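Local coordinates for beta-porphyranase A (Bacteroides plebeius, PDB 4AW7), which hydrolyses the sulfated red-seaweed polysaccharide porphyran at linkages between beta-D-galactopyranose and alpha-L-galactopyranose-6-sulfate, at residues S36-S41 with G370-I375; N303-Q308 with Q383-K388. All blocks are in the same frame, centred on the assembly; numbering follows the deposited sequence.

Overall arrangement
Both contacts are largely buried, away from the substrate site, and their centres lie about 7 Å apart. Each involves the same mixed sheet, in which strands 371-377 and 382-389 are antiparallel neighbours. Contact 1 sets the loop 36-41 against the start of strand 371-377. It relies on backbone hydrogen bonds and one arginine, and its Glu37 is exposed. Contact 2 brings the end of helix 293-305 onto strand 382-389. It lies nearer the centre of the chain, about 12 Å against 17 Å. No backbone-to-backbone hydrogen bond crosses it; a Gln385-Glu306 side-chain bond and Met305 packing do the work. Each contact includes bridging water. Arg372 joins the two, bonding to Met305 and Gln308 and packing on Phe387.

Contact 1. Residues S36-S41 with G370-I375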
ATOM      1  N   SER A  36     -17.163   3.166  -4.978  1.00  8.01           N
ATOM      2  CA  SER A  36     -17.077   4.553  -4.512  1.00  7.95           C
ATOM      3  C   SER A  36     -16.803   4.677  -3.020  1.00  7.33           C
ATOM      4  O   SER A  36     -15.988   5.490  -2.588  1.00  7.88           O
ATOM      5  CB  SER A  36     -18.339   5.347  -4.875  1.00  8.57           C
ATOM      6  OG  SER A  36     -18.305   6.662  -4.385  1.00  8.79           O
ATOM      7  N   GLU A  37     -17.538   3.902  -2.215  1.00  7.85           N
ATOM      8  CA  GLU A  37     -17.400   3.972  -0.761  1.00  8.64           C
ATOM      9  C   GLU A  37     -15.981   3.718  -0.320  1.00  7.49           C
ATOM     10  O   GLU A  37     -15.360   2.748  -0.753  1.00  8.22           O
ATOM     11  CB  GLU A  37     -18.316   2.935  -0.121  1.00 10.45           C
ATOM     12  CG  GLU A  37     -19.807   3.160  -0.211  1.00 14.90           C
ATOM     13  CD  GLU A  37     -20.381   4.104   0.826  1.00 17.44           C
ATOM     14  OE1 GLU A  37     -19.652   4.608   1.691  1.00 19.59           O
ATOM     15  OE2 GLU A  37     -21.617   4.330   0.769  1.00 25.76           O
ATOM     16  N   LEU A  38     -15.515   4.512   0.626  1.00  7.70           N
ATOM     17  CA  LEU A  38     -14.264   4.217   1.319  1.00  7.63           C
ATOM     18  C   LEU A  38     -14.422   2.960   2.157  1.00  7.94           C
ATOM     19  O   LEU A  38     -15.375   2.826   2.950  1.00  9.01           O
ATOM     20  CB  LEU A  38     -13.876   5.375   2.236  1.00  7.60           C
ATOM     21  CG  LEU A  38     -12.563   5.224   2.994  1.00  7.81           C
ATOM     22  CD1 LEU A  38     -11.358   5.086   2.044  1.00  8.84           C
ATOM     23  CD2 LEU A  38     -12.353   6.406   3.910  1.00  9.37           C
ATOM     24  N   ASP A  39     -13.513   2.014   1.993  1.00  7.10           N
ATOM     25  CA  ASP A  39     -13.484   0.812   2.799  1.00  7.05           C
ATOM     26  C   ASP A  39     -12.457   1.037   3.897  1.00  7.01           C
ATOM     27  O   ASP A  39     -11.251   0.848   3.699  1.00  7.42           O
ATOM     28  CB  ASP A  39     -13.166  -0.436   1.955  1.00  7.77           C
ATOM     29  CG  ASP A  39     -13.302  -1.706   2.728  1.00  8.80           C
ATOM     30  OD1 ASP A  39     -13.221  -1.633   3.966  1.00  9.75           O
ATOM     31  OD2 ASP A  39     -13.482  -2.773   2.075  1.00 10.54           O
ATOM     32  N   ARG A  40     -12.927   1.456   5.073  1.00  7.03           N
ATOM     33  CA  ARG A  40     -11.999   1.746   6.159  1.00  6.77           C
ATOM     34  C   ARG A  40     -11.140   0.531   6.509  1.00  6.95           C
ATOM     35  O   ARG A  40      -9.986   0.699   6.899  1.00  7.02           O
ATOM     36  CB  ARG A  40     -12.746   2.231   7.392  1.00  7.19           C
ATOM     37  CG  ARG A  40     -13.329   3.627   7.277  1.00  7.38           C
ATOM     38  CD  ARG A  40     -14.014   4.057   8.597  1.00  7.52           C
ATOM     39  NE  ARG A  40     -13.109   3.992   9.724  1.00  7.54           N
ATOM     40  CZ  ARG A  40     -12.253   4.941  10.066  1.00  7.62           C
ATOM     41  NH1 ARG A  40     -12.215   6.099   9.420  1.00  8.68           N
ATOM     42  NH2 ARG A  40     -11.413   4.747  11.077  1.00  8.55           N
ATOM     43  N   SER A  41     -11.718  -0.679   6.404  1.00  6.95           N
ATOM     44  CA  SER A  41     -10.996  -1.890   6.747  1.00  7.23           C
ATOM     45  C   SER A  41      -9.818  -2.193   5.847  1.00  6.66           C
ATOM     46  O   SER A  41      -9.031  -3.076   6.139  1.00  6.81           O
ATOM     47  CB  SER A  41     -11.923  -3.083   6.781  1.00  7.22           C
ATOM     48  OG  SER A  41     -12.185  -3.594   5.475  1.00 10.18           O
ATOM     49  N   GLY A 370     -17.622   7.216   3.689  1.00  9.00           N
ATOM     50  CA  GLY A 370     -18.566   7.702   2.723  1.00  9.42           C
ATOM     51  C   GLY A 370     -18.170   7.445   1.306  1.00  8.56           C
ATOM     52  O   GLY A 370     -17.118   6.856   1.026  1.00  9.82           O
ATOM     53  N   GLU A 371     -18.983   7.915   0.382  1.00  8.23           N
ATOM     54  CA  GLU A 371     -18.705   7.797  -1.037  1.00  8.33           C
ATOM     55  C   GLU A 371     -17.693   8.829  -1.454  1.00  8.01           C
ATOM     56  O   GLU A 371     -17.774  10.004  -1.104  1.00  8.49           O
ATOM     57  CB  GLU A 371     -19.977   7.965  -1.844  1.00  9.10           C
ATOM     58  CG  GLU A 371     -20.919   6.745  -1.682  1.00 13.19           C
ATOM     59  CD  GLU A 371     -22.232   6.899  -2.385  1.00 14.04           C
ATOM     60  OE1 GLU A 371     -22.908   7.895  -2.107  1.00 15.75           O
ATOM     61  OE2 GLU A 371     -22.591   5.998  -3.163  1.00 17.99           O
ATOM     62  N   ARG A 372     -16.713   8.417  -2.231  1.00  7.54           N
ATOM     63  CA  ARG A 372     -15.813   9.357  -2.847  1.00  7.33           C
ATOM     64  C   ARG A 372     -16.602  10.375  -3.651  1.00  7.61           C
ATOM     65  O   ARG A 372     -17.585  10.027  -4.311  1.00  8.03           O
ATOM     66  CB  ARG A 372     -14.846   8.620  -3.777  1.00  7.59           C
ATOM     67  CG  ARG A 372     -13.791   7.842  -3.065  1.00  7.24           C
ATOM     68  CD  ARG A 372     -13.112   6.871  -4.007  1.00  7.11           C
ATOM     69  NE  ARG A 372     -11.942   6.229  -3.390  1.00  7.24           N
ATOM     70  CZ  ARG A 372     -11.998   5.216  -2.534  1.00  6.88           C
ATOM     71  NH1 ARG A 372     -13.137   4.622  -2.186  1.00  7.43           N
ATOM     72  NH2 ARG A 372     -10.876   4.772  -1.992  1.00  7.01           N
ATOM     73  N   VAL A 373     -16.125  11.616  -3.612  1.00  8.14           N
ATOM     74  CA  VAL A 373     -16.626  12.661  -4.502  1.00  8.79           C
ATOM     75  C   VAL A 373     -15.488  13.210  -5.331  1.00  9.14           C
ATOM     76  O   VAL A 373     -14.313  12.981  -5.026  1.00  9.88           O
ATOM     77  CB  VAL A 373     -17.389  13.786  -3.769  1.00  8.50           C
ATOM     78  CG1 VAL A 373     -18.617  13.153  -3.038  1.00 10.56           C
ATOM     79  CG2 VAL A 373     -16.472  14.542  -2.807  1.00 10.99           C
ATOM     80  N   ASP A 374     -15.817  13.929  -6.404  1.00  9.12           N
ATOM     81  CA  ASP A 374     -14.753  14.333  -7.300  1.00  9.72           C
ATOM     82  C   ASP A 374     -13.830  15.342  -6.649  1.00  9.86           C
ATOM     83  O   ASP A 374     -14.287  16.271  -5.992  1.00 10.82           O
ATOM     84  CB  ASP A 374     -15.288  14.830  -8.638  1.00  9.87           C
ATOM     85  CG  ASP A 374     -14.241  14.807  -9.709  1.00 11.51           C
ATOM     86  OD1 ASP A 374     -13.342  13.962  -9.649  1.00 11.84           O
ATOM     87  OD2 ASP A 374     -14.273  15.645 -10.603  1.00 16.17           O
ATOM     88  N   ILE A 375     -12.540  15.180  -6.868  1.00 11.15           N
ATOM     89  CA  ILE A 375     -11.552  16.103  -6.331  1.00 11.61           C
ATOM     90  C   ILE A 375     -10.359  16.030  -7.237  1.00 13.21           C
ATOM     91  O   ILE A 375     -10.057  14.967  -7.736  1.00 16.90           O
ATOM     92  CB  ILE A 375     -11.241  15.871  -4.738  1.00 14.74           C
ATOM     93  CG1 ILE A 375     -10.343  17.000  -4.200  1.00 14.23           C
ATOM     94  CG2 ILE A 375     -10.734  14.478  -4.415  1.00 16.88           C
ATOM     95  CD1 ILE A 375     -10.249  17.070  -2.648  1.00 15.48           C
TER
HETATM   96  O   HOH W   1     -17.522   4.379   3.500  1.00 13.95           O
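Glu37 and Glu371 form a single antiparallel bridge as a non-hydrogen-bonded pair, between Arg372 N to Ser36 O (3.0 Å) and Leu38 N to Gly370 O (2.9 Å). Arg372 returns to Ser36 with its side chain: NH1 also reaches Ser36 O at 3.0 Å. The two donors come from opposite faces of the carbonyl plane, so this oxygen is gripped twice. NH1 makes a weak second bond to Glu37 O, at the guanidinium edge. The Leu38 side chain crosses that of Arg372 at about a right angle, its CD1 near Arg372 NH2, which is hydrogen-bonded to Met305 O and Gln308 OE1.

The Glu37 chain bends at CG (chi2 -82°). This folds its carboxylate back against Gly370, with OE1 3.2 Å from Gly370 C. A water donates to Glu37 OE1 and Leu38 O and accepts from Gly370 N. Glu37 OE2 lies 4.4 Å from Glu371 OE2. Arg29 forms a salt bridge with Glu371 and probably eases this repulsion.

Ser36 OG is hydrogen-bonded to Arg30 O of strand 29-32. On the sheet side, Glu371 and Val373 pair with Lys388 and Ala386 of strand 382-389. The loop leading to strand 45-46 is thus fastened to the beginning of strand 371-377, beside the end of helix 293-305.

Contact 2. Residues N303-Q308 with Q383-K388; sequences NLMERQ and QVQAFK
Met305 lays its thioether against the aliphatic part of Gln385, with Met305 SD 3.8 Å from Gln385 CG. The two chains run at a slant to each other. The same sulfur meets the edge of the Phe387 ring, 4.2 Å from Phe387 CZ, near the ring plane.

Gln385 points at the helix end and bends at CG (chi2 -73°). The bend carries its amide over Met305 CB and alongside Glu306, whose side chain runs the other way. Gln385 NE2 donates to Glu306 OE2 at 3.1 Å, with an N-H...O angle of 153°. The bond arrives on the anti side of the carboxylate, and the amide and carboxylate planes are 51° apart. Two waters lie beside this bond. One bridges Gln385 OE1 (2.7 Å) and Glu306 OE2. The other donates to Glu306 OE2 at 2.7 Å and to Val384 O. Glu306 OE2 therefore has the amide and two waters around it, while OE1 forms a salt bridge with Arg30. These partners would probably favour the charged carboxylate. A leucine replacing Gln385 would probably leave Glu306 OE2 without its amide donor and one bridging water without its Gln385 partner.

Behind this layer, Arg307 NE donates to Asn303 OD1 at 2.9 Å, and the Arg307 guanidinium forms salt bridges with Glu248, Asp252 and Glu255 of helix 245-262. The chain leaves the helix through a type I turn from Met305 to Gln308.

The sulfur and ring form an edge-on Met-aromatic contact. Helix 293-305 belongs to a beta-alpha-beta crossover between parallel strands 268-276 and 311-316, consistent with the catalytic (beta/alpha) barrel of the family. Here its end docks on a strand of the first beta-sandwich domain.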
ATOM      1  N   ASN A 303      -1.841   7.327  -1.711  1.00  7.92           N
ATOM      2  CA  ASN A 303      -1.514   6.415  -2.832  1.00  8.55           C
ATOM      3  C   ASN A 303      -2.455   5.227  -2.755  1.00  7.19           C
ATOM      4  O   ASN A 303      -3.123   4.838  -3.719  1.00  7.02           O
ATOM      5  CB  ASN A 303      -0.000   6.014  -2.667  1.00  9.65           C
ATOM      6  CG  ASN A 303       0.497   4.896  -3.586  1.00  8.46           C
ATOM      7  OD1 ASN A 303      -0.279   4.173  -4.233  1.00  9.18           O
ATOM      8  ND2 ASN A 303       1.854   4.728  -3.655  1.00 10.55           N
ATOM      9  N   LEU A 304      -2.492   4.596  -1.584  1.00  6.87           N
ATOM     10  CA  LEU A 304      -3.223   3.345  -1.447  1.00  6.82           C
ATOM     11  C   LEU A 304      -4.728   3.543  -1.511  1.00  6.21           C
ATOM     12  O   LEU A 304      -5.437   2.669  -2.011  1.00  6.48           O
ATOM     13  CB  LEU A 304      -2.794   2.619  -0.169  1.00  6.84           C
ATOM     14  CG  LEU A 304      -1.308   2.310  -0.047  1.00  6.91           C
ATOM     15  CD1 LEU A 304      -1.001   1.567   1.233  1.00  9.05           C
ATOM     16  CD2 LEU A 304      -0.767   1.592  -1.285  1.00  8.41           C
ATOM     17  N   MET A 305      -5.259   4.687  -1.059  1.00  6.25           N
ATOM     18  CA  MET A 305      -6.676   4.993  -1.238  1.00  6.45           C
ATOM     19  C   MET A 305      -7.081   4.994  -2.701  1.00  6.38           C
ATOM     20  O   MET A 305      -8.157   4.505  -3.068  1.00  7.23           O
ATOM     21  CB  MET A 305      -7.025   6.328  -0.580  1.00  6.88           C
ATOM     22  CG  MET A 305      -7.140   6.195   0.944  1.00  7.31           C
ATOM     23  SD  MET A 305      -7.433   7.811   1.677  1.00  9.20           S
ATOM     24  CE  MET A 305      -7.978   7.333   3.294  1.00  8.73           C
ATOM     25  N   GLU A 306      -6.198   5.514  -3.557  1.00  6.68           N
ATOM     26  CA  GLU A 306      -6.430   5.562  -4.999  1.00  6.40           C
ATOM     27  C   GLU A 306      -6.295   4.198  -5.667  1.00  6.41           C
ATOM     28  O   GLU A 306      -6.548   4.107  -6.881  1.00  7.91           O
ATOM     29  CB  GLU A 306      -5.467   6.539  -5.642  1.00  6.81           C
ATOM     30  CG  GLU A 306      -5.838   7.989  -5.401  1.00  8.32           C
ATOM     31  CD  GLU A 306      -7.138   8.377  -6.097  1.00  9.42           C
ATOM     32  OE1 GLU A 306      -7.205   8.255  -7.332  1.00 11.10           O
ATOM     33  OE2 GLU A 306      -8.099   8.804  -5.438  1.00  9.92           O
ATOM     34  N   ARG A 307      -5.999   3.152  -4.923  1.00  6.40           N
ATOM     35  CA  ARG A 307      -5.911   1.797  -5.434  1.00  6.46           C
ATOM     36  C   ARG A 307      -6.978   0.866  -4.825  1.00  6.14           C
ATOM     37  O   ARG A 307      -6.867  -0.360  -4.914  1.00  7.19           O
ATOM     38  CB  ARG A 307      -4.524   1.204  -5.207  1.00  7.23           C
ATOM     39  CG  ARG A 307      -3.408   2.015  -5.835  1.00  8.33           C
ATOM     40  CD  ARG A 307      -2.109   1.290  -5.728  1.00 10.06           C
ATOM     41  NE  ARG A 307      -0.999   2.116  -6.196  1.00  7.98           N
ATOM     42  CZ  ARG A 307      -0.365   2.022  -7.365  1.00  7.79           C
ATOM     43  NH1 ARG A 307      -0.649   1.061  -8.231  1.00  9.78           N
ATOM     44  NH2 ARG A 307       0.599   2.888  -7.635  1.00  9.06           N
ATOM     45  N   GLN A 308      -7.999   1.431  -4.171  1.00  6.50           N
ATOM     46  CA  GLN A 308      -8.900   0.587  -3.375  1.00  6.68           C
ATOM     47  C   GLN A 308      -9.505  -0.572  -4.169  1.00  6.90           C
ATOM     48  O   GLN A 308      -9.705  -1.666  -3.638  1.00  7.46           O
ATOM     49  CB  GLN A 308     -10.013   1.423  -2.744  1.00  6.64           C
ATOM     50  CG  GLN A 308     -10.764   0.665  -1.666  1.00  6.48           C
ATOM     51  CD  GLN A 308     -11.948   1.437  -1.160  1.00  6.11           C
ATOM     52  OE1 GLN A 308     -11.800   2.481  -0.512  1.00  7.01           O
ATOM     53  NE2 GLN A 308     -13.153   0.920  -1.427  1.00  7.64           N
ATOM     54  N   GLN A 383      -1.499  15.779  -2.259  1.00  8.62           N
ATOM     55  CA  GLN A 383      -2.417  14.651  -2.419  1.00  8.33           C
ATOM     56  C   GLN A 383      -3.745  15.024  -1.784  1.00  8.17           C
ATOM     57  O   GLN A 383      -3.770  15.611  -0.708  1.00  8.82           O
ATOM     58  CB  GLN A 383      -1.848  13.371  -1.743  1.00  8.49           C
ATOM     59  CG  GLN A 383      -0.373  13.097  -2.070  1.00  9.87           C
ATOM     60  CD  GLN A 383       0.059  11.685  -1.668  1.00  8.94           C
ATOM     61  OE1 GLN A 383      -0.071  10.736  -2.449  1.00 10.49           O
ATOM     62  NE2 GLN A 383       0.486  11.527  -0.409  1.00  9.15           N
ATOM     63  N   VAL A 384      -4.843  14.679  -2.453  1.00  9.45           N
ATOM     64  CA  VAL A 384      -6.172  15.084  -2.038  1.00  9.62           C
ATOM     65  C   VAL A 384      -7.138  13.920  -2.068  1.00  8.59           C
ATOM     66  O   VAL A 384      -7.070  13.067  -2.941  1.00 10.54           O
ATOM     67  CB  VAL A 384      -6.701  16.234  -2.912  1.00 10.38           C
ATOM     68  CG1 VAL A 384      -5.823  17.465  -2.726  1.00 13.14           C
ATOM     69  CG2 VAL A 384      -6.784  15.799  -4.383  1.00 14.98           C
ATOM     70  N   GLN A 385      -8.046  13.899  -1.096  1.00  8.38           N
ATOM     71  CA  GLN A 385      -9.138  12.946  -1.033  1.00  8.28           C
ATOM     72  C   GLN A 385     -10.384  13.655  -0.560  1.00  7.93           C
ATOM     73  O   GLN A 385     -10.293  14.637   0.181  1.00  8.40           O
ATOM     74  CB  GLN A 385      -8.819  11.793  -0.070  1.00  8.14           C
ATOM     75  CG  GLN A 385      -7.712  10.895  -0.528  1.00  9.00           C
ATOM     76  CD  GLN A 385      -8.101   9.986  -1.678  1.00  9.84           C
ATOM     77  OE1 GLN A 385      -9.169   9.388  -1.647  1.00  9.28           O
ATOM     78  NE2 GLN A 385      -7.238   9.841  -2.669  1.00 15.68           N
ATOM     79  N   ALA A 386     -11.548  13.177  -0.960  1.00  7.46           N
ATOM     80  CA  ALA A 386     -12.809  13.683  -0.405  1.00  8.08           C
ATOM     81  C   ALA A 386     -13.849  12.591  -0.408  1.00  8.00           C
ATOM     82  O   ALA A 386     -13.941  11.796  -1.344  1.00  7.88           O
ATOM     83  CB  ALA A 386     -13.316  14.883  -1.217  1.00  9.69           C
ATOM     84  N   PHE A 387     -14.662  12.583   0.637  1.00  7.82           N
ATOM     85  CA  PHE A 387     -15.723  11.584   0.857  1.00  7.87           C
ATOM     86  C   PHE A 387     -16.939  12.259   1.436  1.00  8.29           C
ATOM     87  O   PHE A 387     -16.833  13.181   2.251  1.00  9.76           O
ATOM     88  CB  PHE A 387     -15.277  10.466   1.828  1.00  8.31           C
ATOM     89  CG  PHE A 387     -13.924   9.907   1.528  1.00  7.85           C
ATOM     90  CD1 PHE A 387     -13.775   8.905   0.589  1.00  7.74           C
ATOM     91  CD2 PHE A 387     -12.786  10.398   2.158  1.00  7.83           C
ATOM     92  CE1 PHE A 387     -12.511   8.376   0.283  1.00  8.26           C
ATOM     93  CE2 PHE A 387     -11.536   9.896   1.861  1.00  8.30           C
ATOM     94  CZ  PHE A 387     -11.394   8.886   0.932  1.00  8.92           C
ATOM     95  N   LYS A 388     -18.111  11.767   1.028  1.00  8.41           N
ATOM     96  CA  LYS A 388     -19.387  12.289   1.518  1.00  9.49           C
ATOM     97  C   LYS A 388     -20.199  11.139   2.093  1.00  9.78           C
ATOM     98  O   LYS A 388     -20.509  10.172   1.398  1.00  9.55           O
ATOM     99  CB  LYS A 388     -20.146  12.964   0.392  1.00  9.58           C
ATOM    100  CG  LYS A 388     -21.454  13.628   0.808  1.00 12.38           C
ATOM    101  CD  LYS A 388     -22.280  14.205  -0.429  1.00 16.34           C
ATOM    102  CE  LYS A 388     -23.562  14.944   0.018  1.00 20.31           C
ATOM    103  NZ  LYS A 388     -24.574  14.053   0.678  1.00 25.00           N
TER
HETATM  104  O   HOH W   2      -9.468   7.416  -3.477  1.00  9.15           O
HETATM  105  O   HOH W   3      -8.534  11.386  -4.730  1.00 27.17           O